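Local coordinates for putative low molecular weight protein-tyrosine-phosphatase slr0328 (Synechocystis sp., PDB 5O7B) that catalyses the hydrolysis of phosphotyrosine in proteins to tyrosine and phosphate, as a low molecular weight protein tyrosine phosphatase, at residues 16-21 and 97-103; 66-72 and 146-151. All coordinates share one frame; numbering follows the deposited sequence.

Contact 1: 16-21 and 97-103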
loop_
_atom_site.group_PDB
_atom_site.type_symbol
_atom_site.label_atom_id
_atom_site.label_comp_id
_atom_site.label_asym_id
_atom_site.label_seq_id
_atom_site.Cartn_x
_atom_site.Cartn_y
_atom_site.Cartn_z
ATOM N N LEU A 16 6.492 -7.137 8.250
ATOM C CA LEU A 16 5.177 -6.731 7.770
ATOM C C LEU A 16 5.170 -6.671 6.246
ATOM O O LEU A 16 6.087 -6.111 5.639
ATOM C CB LEU A 16 4.783 -5.371 8.355
ATOM C CG LEU A 16 5.167 -5.051 9.808
ATOM C CD1 LEU A 16 4.801 -3.621 10.135
ATOM C CD2 LEU A 16 4.507 -6.003 10.800
ATOM N N LEU A 17 4.132 -7.233 5.630
ATOM C CA LEU A 17 4.026 -7.297 4.175
ATOM C C LEU A 17 2.714 -6.663 3.752
ATOM O O LEU A 17 1.644 -7.099 4.191
ATOM C CB LEU A 17 4.110 -8.743 3.677
ATOM C CG LEU A 17 4.104 -8.990 2.160
ATOM C CD1 LEU A 17 5.462 -8.706 1.565
ATOM C CD2 LEU A 17 3.695 -10.423 1.865
ATOM N N PHE A 18 2.795 -5.642 2.901
ATOM C CA PHE A 18 1.617 -4.963 2.378
ATOM C C PHE A 18 1.366 -5.420 0.947
ATOM O O PHE A 18 2.301 -5.478 0.144
ATOM C CB PHE A 18 1.797 -3.448 2.453
ATOM C CG PHE A 18 2.077 -2.943 3.849
ATOM C CD1 PHE A 18 1.035 -2.667 4.725
ATOM C CD2 PHE A 18 3.377 -2.757 4.287
ATOM C CE1 PHE A 18 1.288 -2.210 6.005
ATOM C CE2 PHE A 18 3.637 -2.295 5.574
ATOM C CZ PHE A 18 2.593 -2.021 6.427
ATOM N N VAL A 19 0.111 -5.761 0.629
ATOM C CA VAL A 19 -0.208 -6.417 -0.639
ATOM C C VAL A 19 -1.321 -5.667 -1.358
ATOM O O VAL A 19 -2.372 -5.385 -0.766
ATOM C CB VAL A 19 -0.609 -7.893 -0.444
ATOM C CG1 VAL A 19 -0.903 -8.550 -1.789
ATOM C CG2 VAL A 19 0.480 -8.651 0.279
ATOM N N CYS A 20 -1.093 -5.362 -2.632
ATOM C CA CYS A 20 -2.139 -4.895 -3.538
ATOM C C CYS A 20 -2.135 -5.820 -4.755
ATOM O O CYS A 20 -1.629 -6.949 -4.715
ATOM C CB CYS A 20 -1.943 -3.415 -3.889
ATOM S SG CYS A 20 -0.455 -3.041 -4.835
ATOM N N LEU A 21 -2.717 -5.359 -5.863
ATOM C CA LEU A 21 -2.863 -6.210 -7.045
ATOM C C LEU A 21 -1.563 -6.299 -7.839
ATOM O O LEU A 21 -0.957 -7.372 -7.936
ATOM C CB LEU A 21 -4.003 -5.698 -7.940
ATOM C CG LEU A 21 -4.229 -6.436 -9.271
ATOM C CD1 LEU A 21 -4.505 -7.916 -9.045
ATOM C CD2 LEU A 21 -5.350 -5.814 -10.085
ATOM N N LEU A 97 -0.950 -7.402 5.135
ATOM C CA LEU A 97 -2.008 -6.402 5.132
ATOM C C LEU A 97 -2.445 -6.117 3.685
ATOM O O LEU A 97 -1.645 -5.686 2.850
ATOM C CB LEU A 97 -1.530 -5.140 5.879
ATOM C CG LEU A 97 -1.071 -5.583 7.290
ATOM C CD1 LEU A 97 0.399 -5.293 7.641
ATOM C CD2 LEU A 97 -1.988 -5.126 8.426
ATOM N N ALA A 98 -3.717 -6.403 3.388
ATOM C CA ALA A 98 -4.258 -6.291 2.041
ATOM C C ALA A 98 -4.860 -4.915 1.805
ATOM O O ALA A 98 -5.456 -4.317 2.703
ATOM C CB ALA A 98 -5.320 -7.361 1.793
ATOM N N MET A 99 -4.720 -4.425 0.569
ATOM C CA MET A 99 -5.138 -3.057 0.267
ATOM C C MET A 99 -6.637 -2.959 0.021
ATOM O O MET A 99 -7.258 -1.958 0.403
ATOM C CB MET A 99 -4.371 -2.510 -0.937
ATOM C CG MET A 99 -2.899 -2.198 -0.691
ATOM S SD MET A 99 -2.539 -1.192 0.755
ATOM C CE MET A 99 -1.766 -2.413 1.813
ATOM N N ASP A 100 -7.237 -3.972 -0.620
ATOM C CA ASP A 100 -8.682 -4.009 -0.830
ATOM C C ASP A 100 -9.208 -5.426 -0.603
ATOM O O ASP A 100 -8.453 -6.358 -0.309
ATOM C CB ASP A 100 -9.071 -3.476 -2.219
ATOM C CG ASP A 100 -8.610 -4.368 -3.370
ATOM O OD1 ASP A 100 -8.413 -5.592 -3.195
ATOM O OD2 ASP A 100 -8.444 -3.822 -4.483
ATOM N N GLY A 101 -10.524 -5.575 -0.770
ATOM C CA GLY A 101 -11.168 -6.857 -0.508
ATOM C C GLY A 101 -10.707 -7.960 -1.441
ATOM O O GLY A 101 -10.527 -9.105 -1.019
ATOM N N ASP A 102 -10.511 -7.632 -2.724
ATOM C CA ASP A 102 -10.032 -8.636 -3.668
ATOM C C ASP A 102 -8.653 -9.151 -3.271
ATOM O O ASP A 102 -8.387 -10.355 -3.367
ATOM C CB ASP A 102 -10.012 -8.065 -5.083
ATOM C CG ASP A 102 -11.381 -7.649 -5.556
ATOM O OD1 ASP A 102 -12.385 -8.197 -5.042
ATOM O OD2 ASP A 102 -11.453 -6.769 -6.438
ATOM N N ASN A 103 -7.764 -8.259 -2.814
ATOM C CA ASN A 103 -6.448 -8.712 -2.370
ATOM C C ASN A 103 -6.573 -9.625 -1.170
ATOM O O ASN A 103 -5.804 -10.577 -1.028
ATOM C CB ASN A 103 -5.538 -7.540 -1.998
ATOM C CG ASN A 103 -5.513 -6.448 -3.035
ATOM O OD1 ASN A 103 -5.443 -5.274 -2.688
ATOM N ND2 ASN A 103 -5.535 -6.825 -4.312
#

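Contact 2: 66-72 and 146-151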
loop_
_atom_site.group_PDB
_atom_site.type_symbol
_atom_site.label_atom_id
_atom_site.label_comp_id
_atom_site.label_asym_id
_atom_site.label_seq_id
_atom_site.Cartn_x
_atom_site.Cartn_y
_atom_site.Cartn_z
ATOM N N ARG A 66 3.251 8.349 -11.183
ATOM C CA ARG A 66 2.391 9.312 -10.510
ATOM C C ARG A 66 2.452 9.149 -9.000
ATOM O O ARG A 66 2.412 10.140 -8.266
ATOM C CB ARG A 66 0.953 9.167 -11.007
ATOM C CG ARG A 66 0.778 9.484 -12.474
ATOM C CD ARG A 66 -0.579 9.044 -12.975
ATOM N NE ARG A 66 -0.665 7.590 -13.086
ATOM C CZ ARG A 66 -1.788 6.921 -13.329
ATOM N NH1 ARG A 66 -2.936 7.570 -13.492
ATOM N NH2 ARG A 66 -1.763 5.599 -13.403
ATOM N N MET A 67 2.542 7.907 -8.517
ATOM C CA MET A 67 2.537 7.683 -7.074
ATOM C C MET A 67 3.860 8.098 -6.443
ATOM O O MET A 67 3.881 8.586 -5.310
ATOM C CB MET A 67 2.225 6.219 -6.764
ATOM C CG MET A 67 2.247 5.871 -5.275
ATOM S SD MET A 67 1.083 6.812 -4.245
ATOM C CE MET A 67 -0.385 5.812 -4.428
ATOM N N THR A 68 4.976 7.913 -7.154
ATOM C CA THR A 68 6.245 8.423 -6.640
ATOM C C THR A 68 6.224 9.944 -6.570
ATOM O O THR A 68 6.721 10.532 -5.604
ATOM C CB THR A 68 7.421 7.943 -7.496
ATOM O OG1 THR A 68 7.328 8.514 -8.807
ATOM C CG2 THR A 68 7.452 6.425 -7.596
ATOM N N GLU A 69 5.629 10.594 -7.571
ATOM C CA GLU A 69 5.458 12.047 -7.575
ATOM C C GLU A 69 4.505 12.461 -6.460
ATOM O O GLU A 69 3.308 12.171 -6.534
ATOM C CB GLU A 69 4.921 12.512 -8.929
ATOM C CG GLU A 69 4.753 14.035 -9.050
ATOM C CD GLU A 69 3.884 14.456 -10.220
ATOM O OE1 GLU A 69 3.374 15.604 -10.225
ATOM O OE2 GLU A 69 3.704 13.635 -11.144
ATOM N N SER A 70 5.031 13.139 -5.433
ATOM C CA SER A 70 4.198 13.814 -4.429
ATOM C C SER A 70 5.060 14.391 -3.305
ATOM O O SER A 70 6.291 14.322 -3.354
ATOM C CB SER A 70 3.115 12.885 -3.838
ATOM O OG SER A 70 3.585 12.110 -2.762
ATOM N N LEU A 71 4.427 14.975 -2.287
ATOM C CA LEU A 71 5.206 15.464 -1.157
ATOM C C LEU A 71 5.627 14.302 -0.248
ATOM O O LEU A 71 6.821 14.149 0.036
ATOM C CB LEU A 71 4.433 16.571 -0.426
ATOM C CG LEU A 71 5.144 17.673 0.357
ATOM C CD1 LEU A 71 4.129 18.741 0.736
ATOM C CD2 LEU A 71 5.838 17.131 1.600
ATOM N N LYS A 72 4.692 13.479 0.243
ATOM C CA LYS A 72 3.304 13.822 0.495
ATOM C C LYS A 72 3.301 14.137 1.981
ATOM O O LYS A 72 4.239 13.755 2.690
ATOM C CB LYS A 72 2.331 12.701 0.152
ATOM C CG LYS A 72 0.854 13.084 0.309
ATOM C CD LYS A 72 0.440 13.213 1.788
ATOM C CE LYS A 72 -1.060 13.479 1.958
ATOM N NZ LYS A 72 -1.522 12.764 3.188
ATOM N N PHE A 146 -4.617 9.608 -6.024
ATOM C CA PHE A 146 -3.344 9.192 -5.448
ATOM C C PHE A 146 -3.142 9.796 -4.066
ATOM O O PHE A 146 -2.622 9.132 -3.163
ATOM C CB PHE A 146 -2.200 9.565 -6.385
ATOM C CG PHE A 146 -2.063 8.636 -7.558
ATOM C CD1 PHE A 146 -2.861 8.794 -8.683
ATOM C CD2 PHE A 146 -1.157 7.586 -7.525
ATOM C CE1 PHE A 146 -2.747 7.929 -9.761
ATOM C CE2 PHE A 146 -1.041 6.718 -8.593
ATOM C CZ PHE A 146 -1.836 6.890 -9.714
ATOM N N GLU A 147 -3.554 11.054 -3.880
ATOM C CA GLU A 147 -3.446 11.664 -2.562
ATOM C C GLU A 147 -4.387 10.991 -1.574
ATOM O O GLU A 147 -4.040 10.836 -0.397
ATOM C CB GLU A 147 -3.726 13.171 -2.637
ATOM C CG GLU A 147 -3.014 13.901 -3.758
ATOM C CD GLU A 147 -1.835 14.698 -3.282
ATOM O OE1 GLU A 147 -1.437 14.538 -2.121
ATOM O OE2 GLU A 147 -1.293 15.492 -4.070
ATOM N N HIS A 148 -5.574 10.564 -2.033
ATOM C CA HIS A 148 -6.491 9.858 -1.140
ATOM C C HIS A 148 -5.884 8.559 -0.644
ATOM O O HIS A 148 -6.034 8.213 0.531
ATOM C CB HIS A 148 -7.836 9.574 -1.819
ATOM C CG HIS A 148 -8.964 9.361 -0.846
ATOM N ND1 HIS A 148 -9.659 8.175 -0.753
ATOM C CD2 HIS A 148 -9.507 10.182 0.088
ATOM C CE1 HIS A 148 -10.586 8.275 0.188
ATOM N NE2 HIS A 148 -10.516 9.483 0.714
ATOM N N VAL A 149 -5.210 7.817 -1.527
ATOM C CA VAL A 149 -4.492 6.619 -1.093
ATOM C C VAL A 149 -3.547 6.963 0.052
ATOM O O VAL A 149 -3.527 6.290 1.089
ATOM C CB VAL A 149 -3.742 5.980 -2.277
ATOM C CG1 VAL A 149 -2.744 4.951 -1.783
ATOM C CG2 VAL A 149 -4.722 5.350 -3.261
ATOM N N ILE A 150 -2.782 8.042 -0.104
ATOM C CA ILE A 150 -1.844 8.440 0.943
ATOM C C ILE A 150 -2.585 8.837 2.213
ATOM O O ILE A 150 -2.179 8.471 3.324
ATOM C CB ILE A 150 -0.928 9.570 0.437
ATOM C CG1 ILE A 150 -0.223 9.139 -0.855
ATOM C CG2 ILE A 150 0.065 9.992 1.518
ATOM C CD1 ILE A 150 1.024 8.294 -0.629
ATOM N N ASP A 151 -3.683 9.586 2.070
ATOM C CA ASP A 151 -4.504 9.968 3.217
ATOM C C ASP A 151 -4.955 8.754 4.018
ATOM O O ASP A 151 -4.949 8.773 5.257
ATOM C CB ASP A 151 -5.729 10.750 2.746
ATOM C CG ASP A 151 -5.371 12.038 2.049
ATOM O OD1 ASP A 151 -4.235 12.515 2.231
ATOM O OD2 ASP A 151 -6.234 12.570 1.317
#

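Contact 1: 16-21 and 97-103
With chi1 at -57° in F18 and -55° in L97, both side chains set CG anti to the carbonyl carbon and run side by side in the same direction, so that CE1 of F18 meets CD1 of L97 at 3.6 Å. M99 folds back at chi2 and chi3, which carries its CE to the edge of the F18 ring, while its CG packs 3.6 Å from C20 CB. Alongside, the backbones run parallel through a single bridge, V19 with A98. L97 N donates to L17 O, V19 N to L97 O at 2.8 Å, and M99 N to V19 O at 2.9 Å, so V19 spends N and O on the two residues flanking A98. The chain then enters helix 101-104 through a capping box: N103 N donates to D100 OD1 at 2.8 Å, and D100 N reaches N103 OD1 from above the amide plane. The cap holds the N103 amide beside C20 CA, and D100 OD2 forms a salt bridge with R26. Strand 17-20 also pairs in parallel with 50-53, consistent with the central parallel sheet of the low molecular weight phosphatase fold, and ends at C20, the probable nucleophile at the start of the phosphate-binding loop.

Contact 2: 66-72 and 146-151
R66 and F146 make the polar-aromatic part of this contact, a cationic side chain laid along one face and rim of a ring. CB of R66 sits over one face of F146, 4.0 Å from the ring centroid, in a CH-pi contact. Because the arginine chain bends at chi3 (-72°), its guanidinium comes back to the same ring, and F146 CZ lies 3.6 Å from R66 CZ, over the centre of the guanidinium face. The two planes are 56° apart, too steep for a stack. A salt bridge from R66 NE to D64 OD1 also holds the group. Cutting the chain back to an alanine here would probably strip F146 of its guanidinium neighbour and D64 of this salt bridge.

The apolar part centres on M67, whose sulfur stands at the edge of the F146 ring in a Met-aromatic contact. Its CE reaches V149 CG1 at 3.6 Å, and SD lies 3.9 Å from I150 CD1; A29 of helix 26-37 adjoins both M67 and I150.

The ionic part belongs to K72. Its aliphatic chain runs antiparallel to the I150 side chain, K72 CD only 3.3 Å from I150 CG2, a fit that may partly reflect model error. NZ forms a salt bridge of 2.9 Å to D151 OD1, meeting the oxygen nearly end-on. E154, one helical turn further along, is a second anionic partner of NZ.

The chemistry thus grades from a buried methionine to charged groups at the margins, where each long cationic chain packs its carbons on helix 143-156 and spends its charge on carboxylates.

The two contacts show how chemistry can differ with place in one fold. Both are partly buried; contact 1 lies about 7 Å and contact 2 about 11 Å from the centre of the chain, on opposite sides of it. Contact 1 is joined chiefly by backbone hydrogen bonds between a strand and the chain leading into helix 101-104. Contact 2 sets helix 65-68 and the chain after it against helix 143-156; it depends chiefly on side-chain packing, with its one salt bridge, K72 to D151, at the margin. Their centres are about 17 Å apart, yet their segments alternate along the sequence. Helix 26-37 adjoins both: F18 packs on A30 and M34, M67 on A29, while R26 lies near both M99 and V149.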